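Local coordinates for probable sugar ABC transporter, sugar-binding protein (Streptococcus pneumoniae, PDB 2W7Y) that binds the blood group A-trisaccharide as the solute-binding component of a probable sugar ABC transporter, at residues A[193-204]-A[249-260]. Sequence-based numbering, arbitrary orientation.
Sequences RKQDGVYAFGAG and EIQANGSKNAGG
With its chain extended from CG to NE, R193 lays its guanidinium beside the last turn of helix 237-252, where E249, bent back at its second torsion (chi2 51°), brings up a carboxylate oxygen. R193 NH2 reaches E249 OE1 at 2.7 Å, the short arm of a salt bridge; OE1 lies at the guanidinium edge but is met from above its own carboxylate plane, and NH1 adds a weak second bond to it. The same NH2 donates to N253 OD1 at 3.1 Å, nearly straight and on a lone pair, the guanidinium and amide planes being steeply inclined. One guanidinium face also lies against A252 O and the backbone of N253. The N253 amide bridges to strand 199-201: its ND2 gives a hydrogen bond to F201 O at 2.7 Å, while OD1 takes a weak one from F201 N. With both ends engaged, the amide probably keeps its place flat over the F201 ring, in a stack whose planes are 5° apart, with OD1 above the ring centre. At the ring edge, F201 CE2 touches I250 CD1 at 3.8 Å. F201 also meets the F278 ring edge-to-face. Farther along, A203 N donates to N257 O at 2.8 Å, and the methyls of A203 and A258 meet. Y199 lies against the flat N257 side chain, its hydroxyl bonded to D268. One water joins R193 NE and A200 N to N253 O; another links R193 NH1 to E249 OE2. The contact thus fastens the chain leaving helix 182-193 to the end of helix 237-252, in one lobe of the two-lobed solute-binding fold, with G260 about 10 Å from the bound N-acetylgalactosamine. Within this largely buried network, E249 probably offsets the charge of R193, while the N253 amide pairs with both backbone polar groups of F201, firmly at O and weakly at N.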
loop_
_atom_site.group_PDB
_atom_site.type_symbol
_atom_site.label_atom_id
_atom_site.label_comp_id
_atom_site.label_asym_id
_atom_site.label_seq_id
_atom_site.Cartn_x
_atom_site.Cartn_y
_atom_site.Cartn_z
ATOM N N ARG A 193 -11.390 15.572 18.599
ATOM C CA ARG A 193 -12.745 15.072 18.834
ATOM C C ARG A 193 -13.568 15.989 19.742
ATOM O O ARG A 193 -14.799 15.921 19.736
ATOM C CB ARG A 193 -12.715 13.643 19.395
ATOM C CG ARG A 193 -12.242 12.601 18.400
ATOM C CD ARG A 193 -12.363 11.189 18.949
ATOM N NE ARG A 193 -11.588 10.248 18.143
ATOM C CZ ARG A 193 -10.417 9.726 18.499
ATOM N NH1 ARG A 193 -9.870 10.020 19.669
ATOM N NH2 ARG A 193 -9.792 8.894 17.681
ATOM N N LYS A 194 -12.893 16.840 20.517
ATOM C CA LYS A 194 -13.572 17.852 21.341
ATOM C C LYS A 194 -14.249 18.923 20.480
ATOM O O LYS A 194 -15.142 19.640 20.944
ATOM C CB LYS A 194 -12.597 18.496 22.331
ATOM C CG LYS A 194 -12.336 17.659 23.573
ATOM C CD LYS A 194 -11.133 18.171 24.347
ATOM C CE LYS A 194 -10.800 17.253 25.516
ATOM N NZ LYS A 194 -9.352 17.305 25.870
ATOM N N GLN A 195 -13.806 19.020 19.229
ATOM C CA GLN A 195 -14.437 19.865 18.222
ATOM C C GLN A 195 -15.529 19.050 17.541
ATOM O O GLN A 195 -15.374 17.840 17.351
ATOM C CB GLN A 195 -13.410 20.293 17.167
ATOM C CG GLN A 195 -12.032 20.679 17.706
ATOM C CD GLN A 195 -11.895 22.160 17.997
ATOM O OE1 GLN A 195 -12.493 23.000 17.321
ATOM N NE2 GLN A 195 -11.094 22.489 19.000
ATOM N N ASP A 196 -16.629 19.698 17.168
ATOM C CA ASP A 196 -17.684 19.000 16.433
ATOM C C ASP A 196 -17.698 19.353 14.946
ATOM O O ASP A 196 -17.175 20.395 14.536
ATOM C CB ASP A 196 -19.064 19.201 17.079
ATOM C CG ASP A 196 -19.501 20.654 17.105
ATOM O OD1 ASP A 196 -20.518 20.980 16.450
ATOM O OD2 ASP A 196 -18.839 21.468 17.784
ATOM N N GLY A 197 -18.293 18.466 14.150
ATOM C CA GLY A 197 -18.307 18.605 12.702
ATOM C C GLY A 197 -17.270 17.707 12.060
ATOM O O GLY A 197 -17.412 17.317 10.897
ATOM N N VAL A 198 -16.227 17.380 12.823
ATOM C CA VAL A 198 -15.148 16.519 12.342
ATOM C C VAL A 198 -14.955 15.267 13.199
ATOM O O VAL A 198 -15.128 15.299 14.423
ATOM C CB VAL A 198 -13.784 17.276 12.211
ATOM C CG1 VAL A 198 -13.919 18.497 11.306
ATOM C CG2 VAL A 198 -13.226 17.672 13.576
ATOM N N TYR A 199 -14.614 14.162 12.542
ATOM C CA TYR A 199 -14.122 12.981 13.237
ATOM C C TYR A 199 -12.609 12.891 13.057
ATOM O O TYR A 199 -12.047 13.528 12.162
ATOM C CB TYR A 199 -14.845 11.704 12.779
ATOM C CG TYR A 199 -14.689 11.331 11.317
ATOM C CD1 TYR A 199 -15.516 11.891 10.337
ATOM C CD2 TYR A 199 -13.744 10.387 10.919
ATOM C CE1 TYR A 199 -15.385 11.538 8.994
ATOM C CE2 TYR A 199 -13.606 10.024 9.577
ATOM C CZ TYR A 199 -14.429 10.604 8.622
ATOM O OH TYR A 199 -14.289 10.247 7.299
ATOM N N ALA A 200 -11.954 12.122 13.919
ATOM C CA ALA A 200 -10.496 12.066 13.952
ATOM C C ALA A 200 -9.910 11.450 12.674
ATOM O O ALA A 200 -9.225 12.132 11.902
ATOM C CB ALA A 200 -10.028 11.321 15.187
ATOM N N PHE A 201 -10.200 10.172 12.451
ATOM C CA PHE A 201 -9.734 9.453 11.267
ATOM C C PHE A 201 -10.717 8.367 10.843
ATOM O O PHE A 201 -11.559 7.928 11.634
ATOM C CB PHE A 201 -8.336 8.850 11.502
ATOM C CG PHE A 201 -8.235 7.974 12.730
ATOM C CD1 PHE A 201 -7.821 8.507 13.951
ATOM C CD2 PHE A 201 -8.532 6.612 12.660
ATOM C CE1 PHE A 201 -7.721 7.702 15.091
ATOM C CE2 PHE A 201 -8.437 5.799 13.791
ATOM C CZ PHE A 201 -8.030 6.345 15.012
ATOM N N GLY A 202 -10.611 7.942 9.587
ATOM C CA GLY A 202 -11.335 6.766 9.115
ATOM C C GLY A 202 -10.659 5.489 9.578
ATOM O O GLY A 202 -9.436 5.363 9.502
ATOM N N ALA A 203 -11.457 4.544 10.068
ATOM C CA ALA A 203 -10.954 3.240 10.497
ATOM C C ALA A 203 -11.479 2.127 9.592
ATOM O O ALA A 203 -12.459 2.309 8.874
ATOM C CB ALA A 203 -11.319 2.977 11.952
ATOM N N GLY A 204 -10.825 0.971 9.640
ATOM C CA GLY A 204 -11.120 -0.138 8.730
ATOM C C GLY A 204 -9.799 -0.619 8.165
ATOM O O GLY A 204 -8.910 -1.011 8.923
ATOM N N GLU A 249 -7.820 2.914 20.557
ATOM C CA GLU A 249 -7.916 4.155 19.793
ATOM C C GLU A 249 -9.027 4.100 18.743
ATOM O O GLU A 249 -9.726 5.088 18.520
ATOM C CB GLU A 249 -6.565 4.503 19.155
ATOM C CG GLU A 249 -6.499 5.877 18.488
ATOM C CD GLU A 249 -6.983 7.020 19.376
ATOM O OE1 GLU A 249 -7.460 8.024 18.816
ATOM O OE2 GLU A 249 -6.893 6.927 20.619
ATOM N N ILE A 250 -9.188 2.938 18.118
ATOM C CA ILE A 250 -10.260 2.701 17.151
ATOM C C ILE A 250 -11.646 2.743 17.821
ATOM O O ILE A 250 -12.620 3.224 17.226
ATOM C CB ILE A 250 -10.031 1.359 16.393
ATOM C CG1 ILE A 250 -9.231 1.567 15.098
ATOM C CG2 ILE A 250 -11.346 0.704 16.016
ATOM C CD1 ILE A 250 -7.932 2.363 15.217
ATOM N N GLN A 251 -11.723 2.254 19.060
ATOM C CA GLN A 251 -12.967 2.281 19.829
ATOM C C GLN A 251 -13.305 3.709 20.267
ATOM O O GLN A 251 -14.461 4.128 20.201
ATOM C CB GLN A 251 -12.872 1.344 21.035
ATOM C CG GLN A 251 -14.222 0.891 21.581
ATOM C CD GLN A 251 -14.089 -0.190 22.632
ATOM O OE1 GLN A 251 -13.494 0.024 23.685
ATOM N NE2 GLN A 251 -14.649 -1.360 22.352
ATOM N N ALA A 252 -12.282 4.449 20.691
ATOM C CA ALA A 252 -12.410 5.863 21.042
ATOM C C ALA A 252 -12.754 6.717 19.821
ATOM O O ALA A 252 -13.397 7.760 19.946
ATOM C CB ALA A 252 -11.125 6.364 21.694
ATOM N N ASN A 253 -12.320 6.259 18.648
ATOM C CA ASN A 253 -12.588 6.933 17.378
ATOM C C ASN A 253 -14.067 6.882 16.972
ATOM O O ASN A 253 -14.525 7.702 16.173
ATOM C CB ASN A 253 -11.702 6.341 16.274
ATOM C CG ASN A 253 -11.705 7.169 15.002
ATOM O OD1 ASN A 253 -11.344 8.345 15.008
ATOM N ND2 ASN A 253 -12.106 6.551 13.898
ATOM N N GLY A 254 -14.805 5.922 17.530
ATOM C CA GLY A 254 -16.232 5.777 17.272
ATOM C C GLY A 254 -16.558 4.671 16.288
ATOM O O GLY A 254 -15.915 4.552 15.239
ATOM N N SER A 255 -17.571 3.870 16.629
ATOM C CA SER A 255 -18.056 2.774 15.780
ATOM C C SER A 255 -18.623 3.273 14.451
ATOM O O SER A 255 -18.623 2.552 13.450
ATOM C CB SER A 255 -19.112 1.954 16.525
ATOM O OG SER A 255 -20.191 2.769 16.956
ATOM N N LYS A 256 -19.100 4.515 14.463
ATOM C CA LYS A 256 -19.643 5.192 13.289
ATOM C C LYS A 256 -18.573 5.416 12.217
ATOM O O LYS A 256 -18.886 5.532 11.034
ATOM C CB LYS A 256 -20.224 6.539 13.726
ATOM C CG LYS A 256 -21.207 7.190 12.760
ATOM C CD LYS A 256 -21.308 8.692 13.023
ATOM C CE LYS A 256 -21.890 8.988 14.402
ATOM N NZ LYS A 256 -21.312 10.230 14.992
ATOM N N ASN A 257 -17.311 5.462 12.637
ATOM C CA ASN A 257 -16.217 5.849 11.745
ATOM C C ASN A 257 -15.283 4.714 11.299
ATOM O O ASN A 257 -14.157 4.963 10.866
ATOM C CB ASN A 257 -15.433 7.017 12.360
ATOM C CG ASN A 257 -16.330 8.190 12.722
ATOM O OD1 ASN A 257 -16.394 8.601 13.881
ATOM N ND2 ASN A 257 -17.045 8.722 11.733
ATOM N N ALA A 258 -15.769 3.477 11.381
ATOM C CA ALA A 258 -14.984 2.301 10.994
ATOM C C ALA A 258 -15.596 1.489 9.844
ATOM O O ALA A 258 -15.118 0.398 9.522
ATOM C CB ALA A 258 -14.742 1.411 12.204
ATOM N N GLY A 259 -16.639 2.026 9.219
ATOM C CA GLY A 259 -17.321 1.325 8.134
ATOM C C GLY A 259 -16.824 1.647 6.732
ATOM O O GLY A 259 -17.609 2.094 5.885
ATOM N N GLY A 260 -15.531 1.418 6.478
ATOM C CA GLY A 260 -14.994 1.567 5.120
ATOM C C GLY A 260 -13.506 1.367 4.885
ATOM O O GLY A 260 -12.740 1.128 5.819
HETATM O O HOH W 1 -13.386 10.422 15.685
HETATM O O HOH W 2 -7.725 9.290 21.594
#